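Local coordinates for protein 4-alpha-glucanotransferase (Streptococcus agalactiae, PDB 6M6T) that is an amylomaltase, also called disproportionating enzyme, built on a TIM-barrel fold whose pocket holds bound glycans, at residues A[339-344]-A[360-365]; A[296-301]-A[354-359]. One frame throughout, in Å; residues are numbered along the deposited sequence.

Overall arrangement
Contact 1 joins the barrel strands 340-342 and 363-366, fifth and sixth of the eight in chain order, and contact 2 sets helix 350-359, which connects those strands, against the loop that follows the fourth strand, 292-295. Their centres lie about 8 Å apart. Along the chain the segments alternate: 296-301, 339-344, 354-359, 360-365, the last two adjoining. The contacts also touch directly, with Phe-298 N 2.9 Å from Glu-343 O, a probable hydrogen bond, and the Phe-298 ring packed on Ala-342. Both reach AC1, so this sector of the barrel brings strand pairing, helix packing and glycan binding together within a small volume.

Contact 1 of 2, residues A[339-344]-A[360-365]; sequences PIIAEN and GFPGMK. With AC1 (4,6-dideoxy-4-{[(1S,4R,5S,6S)-4,5,6-trihydroxy-3-(hydroxymethyl)cyclohex-2-en-1-yl]amino}-alpha-D-glucopyranose), chain J.
Strands 340-342 and 363-365 run the same way at 49° to each other, their axes approaching to 6.0 Å, and the pairing is sparse. The one backbone hydrogen bond between the two segments runs from Ala-342 N to Pro-362 O, 2.8 Å, almost straight and nearly along the C=O axis. Beyond it, Asn-344 takes over from the backbone: its chi1 of 60° places CG between the backbone N and carbonyl carbon, and OD1 accepts Met-364 N in the carbonyl plane at 3.1 Å. At the other end Ile-340 CB sits over the centre of one face of the Phe-361 ring, 3.6 Å from the centroid, a CH-pi contact made by two side chains lying alongside each other.

Met-364 can be followed outward. CB lies near Asn-344 OD1. CG passes Ala-342 O at 3.6 Å. The chain then bends at chi2, bringing SD to Glu-343 CG (3.5 Å), while the terminal CE lies against that same Glu-343 CG and reaches Ile-341 CD1 at 4.3 Å. The thioether thus crosses obliquely over the aliphatic stem of Glu-343, whose CG is anti to the backbone N (chi1 -161°).

The carboxyl group leads away to the glycan pocket, where OE2 accepts the backbone N of His-297 and lies 2.4 Å from AC1 O4. Asp-296 is esterified to ASO here, leaving OD1 a neutral carbonyl oxygen. An apolar thioether along the stem and AC1 O4 near the tip might raise the proton affinity of Glu-343, with a proton possibly retained or shared, whereas the N-H of His-297 would stabilise its anion.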
loop_
_atom_site.group_PDB
_atom_site.type_symbol
_atom_site.label_atom_id
_atom_site.label_comp_id
_atom_site.label_asym_id
_atom_site.label_seq_id
_atom_site.Cartn_x
_atom_site.Cartn_y
_atom_site.Cartn_z
ATOM N N PRO A 339 10.494 -3.468 13.498
ATOM C CA PRO A 339 11.010 -3.200 12.148
ATOM C C PRO A 339 10.174 -2.215 11.346
ATOM O O PRO A 339 9.494 -2.627 10.397
ATOM C CB PRO A 339 10.970 -4.577 11.485
ATOM C CG PRO A 339 9.845 -5.277 12.158
ATOM C CD PRO A 339 9.859 -4.801 13.585
ATOM N N ILE A 340 10.216 -0.926 11.695
ATOM C CA ILE A 340 9.504 0.100 10.938
ATOM C C ILE A 340 10.492 0.850 10.061
ATOM O O ILE A 340 11.618 1.157 10.490
ATOM C CB ILE A 340 8.763 1.091 11.856
ATOM C CG1 ILE A 340 8.087 0.378 13.026
ATOM C CG2 ILE A 340 7.757 1.907 11.049
ATOM C CD1 ILE A 340 7.255 -0.796 12.646
ATOM N N ILE A 341 10.077 1.178 8.840
ATOM C CA ILE A 341 10.763 2.190 8.053
ATOM C C ILE A 341 9.801 3.344 7.856
ATOM O O ILE A 341 8.590 3.139 7.700
ATOM C CB ILE A 341 11.293 1.652 6.712
ATOM C CG1 ILE A 341 10.148 1.365 5.752
ATOM C CG2 ILE A 341 12.152 0.414 6.937
ATOM C CD1 ILE A 341 10.606 0.789 4.429
ATOM N N ALA A 342 10.340 4.559 7.914
ATOM C CA ALA A 342 9.551 5.781 7.922
ATOM C C ALA A 342 9.655 6.484 6.579
ATOM O O ALA A 342 10.759 6.741 6.086
ATOM C CB ALA A 342 10.025 6.709 9.035
ATOM N N GLU A 343 8.509 6.802 5.998
ATOM C CA GLU A 343 8.445 7.510 4.721
ATOM C C GLU A 343 8.404 9.005 5.022
ATOM O O GLU A 343 7.344 9.562 5.306
ATOM C CB GLU A 343 7.220 7.049 3.931
ATOM C CG GLU A 343 7.270 7.346 2.438
ATOM C CD GLU A 343 6.577 8.662 2.074
ATOM O OE1 GLU A 343 7.274 9.600 1.650
ATOM O OE2 GLU A 343 5.334 8.774 2.198
ATOM N N ASN A 344 9.553 9.676 4.948
ATOM C CA ASN A 344 9.601 11.061 5.410
ATOM C C ASN A 344 9.861 12.051 4.283
ATOM O O ASN A 344 10.668 12.973 4.428
ATOM C CB ASN A 344 10.658 11.214 6.503
ATOM C CG ASN A 344 12.046 10.837 6.033
ATOM O OD1 ASN A 344 12.219 9.994 5.152
ATOM N ND2 ASN A 344 13.047 11.464 6.623
ATOM N N GLY A 360 15.009 6.306 15.466
ATOM C CA GLY A 360 16.054 5.490 14.889
ATOM C C GLY A 360 15.620 4.607 13.734
ATOM O O GLY A 360 16.439 3.823 13.239
ATOM N N PHE A 361 14.361 4.703 13.290
ATOM C CA PHE A 361 13.939 4.016 12.083
ATOM C C PHE A 361 14.718 4.547 10.887
ATOM O O PHE A 361 15.078 5.723 10.847
ATOM C CB PHE A 361 12.456 4.235 11.782
ATOM C CG PHE A 361 11.514 3.802 12.869
ATOM C CD1 PHE A 361 11.756 2.651 13.613
ATOM C CD2 PHE A 361 10.350 4.536 13.105
ATOM C CE1 PHE A 361 10.871 2.251 14.598
ATOM C CE2 PHE A 361 9.472 4.158 14.091
ATOM C CZ PHE A 361 9.734 3.007 14.842
ATOM N N PRO A 362 14.967 3.713 9.884
ATOM C CA PRO A 362 15.402 4.256 8.595
ATOM C C PRO A 362 14.357 5.172 7.970
ATOM O O PRO A 362 13.147 4.972 8.093
ATOM C CB PRO A 362 15.640 3.006 7.733
ATOM C CG PRO A 362 15.509 1.817 8.659
ATOM C CD PRO A 362 15.382 2.308 10.058
ATOM N N GLY A 363 14.851 6.196 7.283
ATOM C CA GLY A 363 14.042 7.009 6.414
ATOM C C GLY A 363 14.398 6.786 4.958
ATOM O O GLY A 363 15.211 5.936 4.612
ATOM N N MET A 364 13.788 7.596 4.107
ATOM C CA MET A 364 13.851 7.359 2.677
ATOM C C MET A 364 14.808 8.324 1.986
ATOM O O MET A 364 15.174 9.374 2.522
ATOM C CB MET A 364 12.453 7.465 2.064
ATOM C CG MET A 364 11.477 6.433 2.621
ATOM S SD MET A 364 10.305 5.867 1.380
ATOM C CE MET A 364 9.771 4.308 2.101
ATOM N N LYS A 365 15.227 7.926 0.780
ATOM C CA LYS A 365 16.023 8.741 -0.139
ATOM C C LYS A 365 15.548 8.394 -1.547
ATOM O O LYS A 365 15.700 7.252 -1.997
ATOM C CB LYS A 365 17.532 8.492 0.014
ATOM C CG LYS A 365 18.187 9.129 1.260
ATOM C CD LYS A 365 18.123 10.671 1.239
ATOM C CE LYS A 365 18.534 11.302 2.579
ATOM N NZ LYS A 365 19.616 10.519 3.271
HETATM C C1 AC1 J . 7.721 16.985 -3.384
HETATM O O2 AC1 J . 6.068 18.750 -3.170
HETATM C C2 AC1 J . 6.232 17.332 -3.349
HETATM C C4A AC1 J . 3.547 11.708 0.419
HETATM C C3 AC1 J . 5.605 16.657 -2.166
HETATM O O3 AC1 J . 4.227 17.010 -2.176
HETATM C C4 AC1 J . 5.768 15.141 -2.283
HETATM N N4A AC1 J . 5.278 14.449 -1.087
HETATM C C5 AC1 J . 7.228 14.765 -2.422
HETATM O O5 AC1 J . 7.871 15.513 -3.503
HETATM C C6 AC1 J . 7.305 13.240 -2.638
HETATM C C1B AC1 J . 3.832 14.192 -1.051
HETATM C C2B AC1 J . 3.469 14.110 0.398
HETATM O O2B AC1 J . 3.984 15.286 1.022
HETATM C C3B AC1 J . 4.169 12.918 1.000
HETATM O O3B AC1 J . 3.929 12.857 2.398
HETATM O O4 AC1 J . 4.256 10.547 0.901
HETATM C C5B AC1 J . 3.518 11.778 -0.984
HETATM C C7B AC1 J . 3.592 12.981 -1.688
HETATM C C6B AC1 J . 3.320 10.487 -1.750
HETATM O O6B AC1 J . 3.902 9.450 -0.956
#

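Contact 2 of 2, residues A[296-301]-A[354-359]; sequences DHFKGF and RLLAGT. With ASO (1,5-anhydro-D-glucitol), chain I; AC1 (4,6-dideoxy-4-{[(1S,4R,5S,6S)-4,5,6-trihydroxy-3-(hydroxymethyl)cyclohex-2-en-1-yl]amino}-alpha-D-glucopyranose), chain J.
Phe-298 and Leu-355 bury the most surface here, and Phe-301, Leu-356 and the methyl of Thr-359 make up the rest of a junction, held by apolar contacts, between the loop 296-301 and helix 350-359. Phe-298 has CG anti to its backbone N (chi1 -154°), which sends the ring toward the helix with CE2 leading. That one ring atom meets two leucines: Leu-356 CD1 at 3.8 Å and Leu-355 CD1 at 4.0 Å, both side chains crossing the phenylalanine obliquely. Thr-359 CG2, one turn further along, comes to the ring edge near its plane, 4.4 Å from Phe-298 CZ.

Leu-355 CD1 also meets the backbone C (3.7 Å) and CB (3.8 Å) of Phe-301, so a single methyl bridges the two phenylalanines. The ring of Phe-301 leads away from the helix and meets Trp-279 and Phe-328 edge-to-face. The two aromatic residues are brought together by a tight turn of helical backbone angles, in which Phe-301 N donates to Phe-298 O at 2.9 Å. On the helix, Thr-359 OG1 donates to Leu-356 O on a lone pair, 2.9 Å, and OG1 in turn accepts the N-H of Phe-361, just past the end of the helix.

The start of the loop lies in the glycan pocket instead: Asp-296 OD2 is covalently bonded to ASO C1 (1.5 Å), and its OD1 receives a weak hydrogen bond from ASO O2. A sugar-bound aspartate just after the fourth strand, with Glu-343 just after the fifth, is consistent with the active site of this TIM-barrel family, and the contact itself joins the loop after the fourth strand to the helix between the fifth and sixth strands of the barrel.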
loop_
_atom_site.group_PDB
_atom_site.type_symbol
_atom_site.label_atom_id
_atom_site.label_comp_id
_atom_site.label_asym_id
_atom_site.label_seq_id
_atom_site.Cartn_x
_atom_site.Cartn_y
_atom_site.Cartn_z
ATOM N N ASP A 296 3.399 5.187 5.913
ATOM C CA ASP A 296 3.337 6.227 4.897
ATOM C C ASP A 296 3.211 7.589 5.559
ATOM O O ASP A 296 2.688 7.709 6.669
ATOM C CB ASP A 296 2.150 6.003 3.955
ATOM C CG ASP A 296 2.174 6.950 2.769
ATOM O OD1 ASP A 296 3.279 7.387 2.418
ATOM O OD2 ASP A 296 1.115 7.286 2.184
ATOM N N HIS A 297 3.709 8.617 4.868
ATOM C CA HIS A 297 3.496 10.023 5.234
ATOM C C HIS A 297 3.839 10.293 6.699
ATOM O O HIS A 297 3.006 10.716 7.504
ATOM C CB HIS A 297 2.063 10.447 4.940
ATOM C CG HIS A 297 1.850 11.920 5.011
ATOM N ND1 HIS A 297 2.474 12.800 4.155
ATOM C CD2 HIS A 297 1.066 12.672 5.822
ATOM C CE1 HIS A 297 2.085 14.032 4.437
ATOM N NE2 HIS A 297 1.227 13.982 5.441
ATOM N N PHE A 298 5.104 10.028 7.024
ATOM C CA PHE A 298 5.612 10.207 8.376
ATOM C C PHE A 298 5.473 11.654 8.836
ATOM O O PHE A 298 5.325 11.921 10.041
ATOM C CB PHE A 298 7.078 9.744 8.403
ATOM C CG PHE A 298 7.552 9.287 9.745
ATOM C CD1 PHE A 298 7.036 8.133 10.320
ATOM C CD2 PHE A 298 8.515 10.015 10.431
ATOM C CE1 PHE A 298 7.470 7.713 11.555
ATOM C CE2 PHE A 298 8.956 9.613 11.666
ATOM C CZ PHE A 298 8.440 8.458 12.236
ATOM N N LYS A 299 5.515 12.596 7.890
ATOM C CA LYS A 299 5.300 14.001 8.212
ATOM C C LYS A 299 4.027 14.189 9.029
ATOM O O LYS A 299 3.991 14.982 9.979
ATOM C CB LYS A 299 5.239 14.824 6.920
ATOM C CG LYS A 299 5.132 16.344 7.134
ATOM C CD LYS A 299 6.063 16.828 8.253
ATOM C CE LYS A 299 5.727 18.217 8.668
ATOM N NZ LYS A 299 5.476 18.965 7.430
ATOM N N GLY A 300 2.984 13.432 8.693
ATOM C CA GLY A 300 1.698 13.536 9.355
ATOM C C GLY A 300 1.720 13.234 10.836
ATOM O O GLY A 300 0.730 13.535 11.519
ATOM N N PHE A 301 2.806 12.646 11.352
ATOM C CA PHE A 301 2.913 12.410 12.788
ATOM C C PHE A 301 3.597 13.553 13.524
ATOM O O PHE A 301 3.553 13.590 14.755
ATOM C CB PHE A 301 3.624 11.076 13.047
ATOM C CG PHE A 301 2.814 9.904 12.609
ATOM C CD1 PHE A 301 1.861 9.354 13.453
ATOM C CD2 PHE A 301 2.943 9.393 11.323
ATOM C CE1 PHE A 301 1.069 8.289 13.041
ATOM C CE2 PHE A 301 2.161 8.321 10.900
ATOM C CZ PHE A 301 1.226 7.768 11.760
ATOM N N ARG A 354 13.499 15.596 14.285
ATOM C CA ARG A 354 13.560 15.109 15.660
ATOM C C ARG A 354 12.752 13.823 15.828
ATOM O O ARG A 354 13.193 12.905 16.530
ATOM C CB ARG A 354 13.074 16.187 16.638
ATOM C CG ARG A 354 13.844 17.487 16.579
ATOM C CD ARG A 354 14.473 17.853 17.899
ATOM N NE ARG A 354 13.460 18.162 18.901
ATOM C CZ ARG A 354 13.727 18.427 20.176
ATOM N NH1 ARG A 354 14.989 18.426 20.604
ATOM N NH2 ARG A 354 12.731 18.704 21.019
ATOM N N LEU A 355 11.555 13.760 15.221
ATOM C CA LEU A 355 10.769 12.523 15.213
ATOM C C LEU A 355 11.609 11.348 14.756
ATOM O O LEU A 355 11.704 10.322 15.450
ATOM C CB LEU A 355 9.552 12.656 14.300
ATOM C CG LEU A 355 8.182 12.512 14.949
ATOM C CD1 LEU A 355 7.107 12.364 13.874
ATOM C CD2 LEU A 355 8.172 11.343 15.902
ATOM N N LEU A 356 12.232 11.488 13.579
ATOM C CA LEU A 356 13.061 10.405 13.054
ATOM C C LEU A 356 14.176 10.047 14.031
ATOM O O LEU A 356 14.226 8.921 14.532
ATOM C CB LEU A 356 13.622 10.750 11.671
ATOM C CG LEU A 356 13.744 9.494 10.781
ATOM C CD1 LEU A 356 12.562 8.580 10.972
ATOM C CD2 LEU A 356 13.878 9.814 9.297
ATOM N N ALA A 357 15.055 11.005 14.357
ATOM C CA ALA A 357 16.166 10.707 15.260
ATOM C C ALA A 357 15.699 9.983 16.529
ATOM O O ALA A 357 16.337 9.018 16.984
ATOM C CB ALA A 357 16.899 11.996 15.614
ATOM N N GLY A 358 14.569 10.415 17.099
ATOM C CA GLY A 358 14.038 9.742 18.268
ATOM C C GLY A 358 13.613 8.308 18.012
ATOM O O GLY A 358 13.667 7.475 18.920
ATOM N N THR A 359 13.157 7.992 16.794
ATOM C CA THR A 359 12.821 6.581 16.564
ATOM C C THR A 359 14.028 5.733 16.163
ATOM O O THR A 359 14.074 4.542 16.493
ATOM C CB THR A 359 11.737 6.423 15.496
ATOM O OG1 THR A 359 12.216 6.894 14.228
ATOM C CG2 THR A 359 10.500 7.181 15.873
HETATM C C1 ASO I . 0.656 8.284 1.214
HETATM C C2 ASO I . 0.818 7.852 -0.259
HETATM C C3 ASO I . 0.095 8.849 -1.180
HETATM C C4 ASO I . -1.389 8.889 -0.770
HETATM C C5 ASO I . -1.505 9.265 0.682
HETATM C C6 ASO I . -2.952 9.052 1.124
HETATM O O2 ASO I . 2.201 7.744 -0.615
HETATM O O3 ASO I . 0.242 8.436 -2.582
HETATM O O4 ASO I . -2.148 9.814 -1.585
HETATM O O5 ASO I . -0.756 8.360 1.498
HETATM O O6 ASO I . -2.978 8.582 2.484
HETATM C C1 AC1 J . 7.721 16.985 -3.384
HETATM O O2 AC1 J . 6.068 18.750 -3.170
HETATM C C2 AC1 J . 6.232 17.332 -3.349
HETATM C C4A AC1 J . 3.547 11.708 0.419
HETATM C C3 AC1 J . 5.605 16.657 -2.166
HETATM O O3 AC1 J . 4.227 17.010 -2.176
HETATM C C4 AC1 J . 5.768 15.141 -2.283
HETATM N N4A AC1 J . 5.278 14.449 -1.087
HETATM C C5 AC1 J . 7.228 14.765 -2.422
HETATM O O5 AC1 J . 7.871 15.513 -3.503
HETATM C C6 AC1 J . 7.305 13.240 -2.638
HETATM C C1B AC1 J . 3.832 14.192 -1.051
HETATM C C2B AC1 J . 3.469 14.110 0.398
HETATM O O2B AC1 J . 3.984 15.286 1.022
HETATM C C3B AC1 J . 4.169 12.918 1.000
HETATM O O3B AC1 J . 3.929 12.857 2.398
HETATM O O4 AC1 J . 4.256 10.547 0.901
HETATM C C5B AC1 J . 3.518 11.778 -0.984
HETATM C C7B AC1 J . 3.592 12.981 -1.688
HETATM C C6B AC1 J . 3.320 10.487 -1.750
HETATM O O6B AC1 J . 3.902 9.450 -0.956
#